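Local atomic coordinates of putative 3-hydroxybutyryl-CoA dehydratase (Rhodopseudomonas palustris, PDB entry 3HIN), a protein that probably acts as a lyase of the enoyl-CoA hydratase (crotonase) family, adding water to or removing it from acyl-CoA thioesters. Residues N38-G43 and H70-L75; A61-G66 and P108-L113. All blocks are in the same frame, centred on the assembly; numbering follows the deposited sequence.

From the N terminus, the chain passes through 38-43 into helix 42-51, forms strand 61-66, turns through 70-75, runs along helix 85-103 and returns to the sheet as strand 109-113. Interaction 1 closes the first loop, 26 residues holding most of helix 42-51 and all of strand 61-66. Interaction 2 closes a longer one of 41 residues that includes helix 85-103. The two loops cross: 61-66 falls within the first and 70-75 within the second. Interaction 1 ties the lead-in of a helix to the loop after strand 61-66, while interaction 2 pairs neighbouring sheet strands. F71 physically joins them, its CD1 lying 3.2 Å from A112 O.

Interaction 1: N38-G43 and H70-L75; sequences NALNDG and HFSAGL
N38 and S72 lie at the tight end of this contact, where the lead-in to helix 42-51 meets the loop after strand 61-66. In relatives with the crotonase fold, the residue after the Ala-Gly pair of this loop gives one backbone N-H of the oxyanion hole; the equivalent here, after A73-G74, is the backbone N of L75, probably with a similar role. The packed part is polar and buried. N38 carries CG anti to its carbonyl carbon (chi1 -68°), which brings the amide up to the loop: ND2 donates to F71 O at 3.0 Å, with that oxygen near the amide plane, and more weakly to H70 O at 2.8 Å. I67 O is a further acceptor for ND2, and OD1 takes the N-H of R33, so the amide is held at both ends. Two residues on, L40 N donates to G74 O at 2.8 Å, and A39 CA brings a C-H to the same oxygen at 3.0 Å. L40 lays CD2 against S72 OG, 3.3 Å away. The other end is looser. L75 is exposed, and its CD1 comes no closer to L40 O than 3.8 Å, although W95 of helix 85-103 touches both leucines. S72 OG, anti to its own N, works twice: it donates to N38 O at 2.8 Å and accepts from G74 N at 3.0 Å, closing an ST turn.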
loop_
_atom_site.group_PDB
_atom_site.type_symbol
_atom_site.label_atom_id
_atom_site.label_comp_id
_atom_site.label_asym_id
_atom_site.label_seq_id
_atom_site.Cartn_x
_atom_site.Cartn_y
_atom_site.Cartn_z
ATOM N N ASN A 38 -25.353 8.252 19.029
ATOM C CA ASN A 38 -24.652 8.970 17.985
ATOM C C ASN A 38 -24.038 8.017 16.978
ATOM O O ASN A 38 -22.975 8.278 16.374
ATOM C CB ASN A 38 -23.593 9.904 18.617
ATOM C CG ASN A 38 -24.219 11.062 19.408
ATOM O OD1 ASN A 38 -25.392 11.430 19.174
ATOM N ND2 ASN A 38 -23.467 11.604 20.405
ATOM N N ALA A 39 -24.691 6.868 16.823
ATOM C CA ALA A 39 -24.392 5.975 15.757
ATOM C C ALA A 39 -24.314 6.727 14.418
ATOM O O ALA A 39 -25.237 7.455 14.030
ATOM C CB ALA A 39 -25.468 4.861 15.695
ATOM N N LEU A 40 -23.204 6.537 13.714
ATOM C CA LEU A 40 -22.969 7.169 12.408
ATOM C C LEU A 40 -23.798 6.496 11.333
ATOM O O LEU A 40 -23.968 5.298 11.387
ATOM C CB LEU A 40 -21.482 7.065 12.034
ATOM C CG LEU A 40 -20.510 7.464 13.138
ATOM C CD1 LEU A 40 -19.041 7.286 12.633
ATOM C CD2 LEU A 40 -20.832 8.922 13.729
ATOM N N ASN A 41 -24.348 7.275 10.389
ATOM C CA ASN A 41 -25.060 6.734 9.219
ATOM C C ASN A 41 -24.781 7.629 8.037
ATOM O O ASN A 41 -24.145 8.686 8.202
ATOM C CB ASN A 41 -26.585 6.598 9.473
ATOM C CG ASN A 41 -27.280 7.956 9.660
ATOM O OD1 ASN A 41 -26.669 9.037 9.584
ATOM N ND2 ASN A 41 -28.575 7.903 9.870
ATOM N N ASP A 42 -25.268 7.273 6.861
ATOM C CA ASP A 42 -24.846 8.030 5.668
ATOM C C ASP A 42 -25.255 9.472 5.670
ATOM O O ASP A 42 -24.514 10.311 5.203
ATOM C CB ASP A 42 -25.268 7.392 4.347
ATOM C CG ASP A 42 -24.668 5.990 4.148
ATOM O OD1 ASP A 42 -23.613 5.727 4.740
ATOM O OD2 ASP A 42 -25.253 5.137 3.405
ATOM N N GLY A 43 -26.413 9.788 6.221
ATOM C CA GLY A 43 -26.862 11.165 6.159
ATOM C C GLY A 43 -26.128 12.011 7.209
ATOM O O GLY A 43 -25.923 13.223 7.057
ATOM N N HIS A 70 -22.657 9.972 25.044
ATOM C CA HIS A 70 -21.627 9.304 24.225
ATOM C C HIS A 70 -21.083 10.163 23.086
ATOM O O HIS A 70 -21.782 11.056 22.543
ATOM C CB HIS A 70 -22.117 7.931 23.684
ATOM C CG HIS A 70 -22.716 7.073 24.741
ATOM N ND1 HIS A 70 -21.948 6.251 25.545
ATOM C CD2 HIS A 70 -23.985 7.007 25.219
ATOM C CE1 HIS A 70 -22.735 5.671 26.441
ATOM N NE2 HIS A 70 -23.973 6.122 26.267
ATOM N N PHE A 71 -19.829 9.883 22.720
ATOM C CA PHE A 71 -19.296 10.451 21.511
ATOM C C PHE A 71 -19.959 9.795 20.275
ATOM O O PHE A 71 -20.788 10.424 19.594
ATOM C CB PHE A 71 -17.795 10.321 21.478
ATOM C CG PHE A 71 -17.216 11.027 20.333
ATOM C CD1 PHE A 71 -17.283 12.441 20.262
ATOM C CD2 PHE A 71 -16.668 10.333 19.298
ATOM C CE1 PHE A 71 -16.733 13.123 19.131
ATOM C CE2 PHE A 71 -16.078 11.016 18.159
ATOM C CZ PHE A 71 -16.137 12.366 18.061
ATOM N N SER A 72 -19.634 8.536 20.017
ATOM C CA SER A 72 -20.292 7.770 18.967
ATOM C C SER A 72 -19.961 6.317 19.158
ATOM O O SER A 72 -18.816 5.943 19.423
ATOM C CB SER A 72 -19.881 8.235 17.571
ATOM O OG SER A 72 -20.330 7.328 16.581
ATOM N N ALA A 73 -20.992 5.495 19.048
ATOM C CA ALA A 73 -20.867 4.061 19.119
ATOM C C ALA A 73 -20.554 3.501 17.746
ATOM O O ALA A 73 -20.636 2.311 17.544
ATOM C CB ALA A 73 -22.196 3.468 19.652
ATOM N N GLY A 74 -20.239 4.370 16.793
ATOM C CA GLY A 74 -19.918 3.916 15.461
ATOM C C GLY A 74 -21.132 3.581 14.625
ATOM O O GLY A 74 -22.164 4.221 14.773
ATOM N N LEU A 75 -20.976 2.600 13.729
ATOM C CA LEU A 75 -21.902 2.346 12.646
ATOM C C LEU A 75 -23.257 1.871 13.178
ATOM O O LEU A 75 -23.308 0.979 14.014
ATOM C CB LEU A 75 -21.313 1.369 11.589
ATOM C CG LEU A 75 -22.122 0.982 10.296
ATOM C CD1 LEU A 75 -22.699 2.185 9.519
ATOM C CD2 LEU A 75 -21.363 0.040 9.277
#

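Interaction 2: A61-G66 and P108-L113; sequences AVVIHG and PVIAAL
H65 and A112 meet through their CB atoms, 3.9 Å apart, and the imidazole of H65 turns away from that touch: with CG between the backbone N and the carbonyl carbon (chi1 64°), the ring leads off to Y198, the two ring planes inclined at about 55°. At the far end the ring of P108 lies against V208 of helix 197-208 and L220 of helix 213-228. Of the two sheet faces between them, one bears V63 and I110, with CG2 of V63 4.2 Å from CB of I110, and A201 of helix 197-208 packs on both. The other bears V62, I64, V109 and A111. There I64 and V109 cross at a slant, I64 CD1 touching V109 CG1 at 3.7 Å, and the phenyl group of F71 also packs on I64. These are adjacent parallel strands in the central sheet of the crotonase spiral, connected through helix 85-103, their directions 22° apart. Four backbone bonds follow the parallel ladder: V62 N to P108 O at 3.1 Å, I110 N to V62 O, I64 N to I110 O, and A112 N to I64 O at 2.9 Å. C-H contacts fill in between, such as V63 CA to I110 O at 3.2 Å. Strand 26-31 bonds to the opposite edge of 61-66, taking the peptide groups of A61, V63 and H65.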
loop_
_atom_site.group_PDB
_atom_site.type_symbol
_atom_site.label_atom_id
_atom_site.label_comp_id
_atom_site.label_asym_id
_atom_site.label_seq_id
_atom_site.Cartn_x
_atom_site.Cartn_y
_atom_site.Cartn_z
ATOM N N ALA A 61 -11.095 27.251 14.274
ATOM C CA ALA A 61 -11.063 25.931 14.850
ATOM C C ALA A 61 -12.434 25.288 14.780
ATOM O O ALA A 61 -13.465 25.978 14.658
ATOM C CB ALA A 61 -10.567 25.974 16.303
ATOM N N VAL A 62 -12.406 23.954 14.845
ATOM C CA VAL A 62 -13.579 23.108 14.835
ATOM C C VAL A 62 -13.501 22.188 16.033
ATOM O O VAL A 62 -12.500 21.492 16.192
ATOM C CB VAL A 62 -13.667 22.179 13.576
ATOM C CG1 VAL A 62 -14.979 21.435 13.632
ATOM C CG2 VAL A 62 -13.620 22.949 12.324
ATOM N N VAL A 63 -14.547 22.182 16.865
ATOM C CA VAL A 63 -14.710 21.165 17.923
ATOM C C VAL A 63 -15.841 20.227 17.517
ATOM O O VAL A 63 -16.970 20.686 17.284
ATOM C CB VAL A 63 -15.058 21.818 19.268
ATOM C CG1 VAL A 63 -15.515 20.769 20.288
ATOM C CG2 VAL A 63 -13.797 22.559 19.796
ATOM N N ILE A 64 -15.550 18.927 17.414
ATOM C CA ILE A 64 -16.578 17.940 17.217
ATOM C C ILE A 64 -16.871 17.211 18.527
ATOM O O ILE A 64 -15.965 16.781 19.230
ATOM C CB ILE A 64 -16.161 16.913 16.239
ATOM C CG1 ILE A 64 -15.824 17.547 14.919
ATOM C CG2 ILE A 64 -17.306 15.817 16.074
ATOM C CD1 ILE A 64 -15.196 16.523 13.983
ATOM N N HIS A 65 -18.133 17.090 18.865
ATOM C CA HIS A 65 -18.475 16.639 20.207
ATOM C C HIS A 65 -19.777 15.876 20.170
ATOM O O HIS A 65 -20.430 15.895 19.180
ATOM C CB HIS A 65 -18.568 17.841 21.147
ATOM C CG HIS A 65 -19.663 18.803 20.820
ATOM N ND1 HIS A 65 -20.767 18.988 21.639
ATOM C CD2 HIS A 65 -19.791 19.689 19.811
ATOM C CE1 HIS A 65 -21.562 19.895 21.102
ATOM N NE2 HIS A 65 -20.982 20.351 20.004
ATOM N N GLY A 66 -20.121 15.148 21.225
ATOM C CA GLY A 66 -21.366 14.356 21.203
ATOM C C GLY A 66 -22.453 14.941 22.103
ATOM O O GLY A 66 -22.182 15.479 23.206
ATOM N N PRO A 108 -7.484 23.613 12.717
ATOM C CA PRO A 108 -7.415 22.348 13.477
ATOM C C PRO A 108 -8.779 21.881 13.983
ATOM O O PRO A 108 -9.622 22.695 14.370
ATOM C CB PRO A 108 -6.550 22.671 14.672
ATOM C CG PRO A 108 -6.090 24.119 14.519
ATOM C CD PRO A 108 -6.606 24.682 13.256
ATOM N N VAL A 109 -8.933 20.561 14.023
ATOM C CA VAL A 109 -10.140 19.917 14.530
ATOM C C VAL A 109 -9.844 19.218 15.851
ATOM O O VAL A 109 -8.883 18.417 15.957
ATOM C CB VAL A 109 -10.644 18.908 13.537
ATOM C CG1 VAL A 109 -11.931 18.238 14.041
ATOM C CG2 VAL A 109 -10.869 19.584 12.189
ATOM N N ILE A 110 -10.677 19.521 16.855
ATOM C CA ILE A 110 -10.532 18.946 18.161
ATOM C C ILE A 110 -11.759 18.084 18.421
ATOM O O ILE A 110 -12.868 18.565 18.273
ATOM C CB ILE A 110 -10.385 20.091 19.268
ATOM C CG1 ILE A 110 -9.199 21.019 18.926
ATOM C CG2 ILE A 110 -10.205 19.502 20.699
ATOM C CD1 ILE A 110 -9.599 22.427 18.718
ATOM N N ALA A 111 -11.569 16.852 18.865
ATOM C CA ALA A 111 -12.708 15.985 19.216
ATOM C C ALA A 111 -12.824 15.871 20.746
ATOM O O ALA A 111 -11.837 15.560 21.425
ATOM C CB ALA A 111 -12.506 14.599 18.587
ATOM N N ALA A 112 -14.007 16.157 21.283
ATOM C CA ALA A 112 -14.261 16.059 22.689
ATOM C C ALA A 112 -14.836 14.688 22.921
ATOM O O ALA A 112 -15.914 14.386 22.387
ATOM C CB ALA A 112 -15.248 17.209 23.130
ATOM N N LEU A 113 -14.103 13.810 23.616
ATOM C CA LEU A 113 -14.534 12.409 23.759
ATOM C C LEU A 113 -15.167 12.088 25.130
ATOM O O LEU A 113 -14.686 12.510 26.160
ATOM C CB LEU A 113 -13.380 11.467 23.449
ATOM C CG LEU A 113 -12.598 11.794 22.167
ATOM C CD1 LEU A 113 -11.476 10.771 22.054
ATOM C CD2 LEU A 113 -13.482 11.736 20.936
#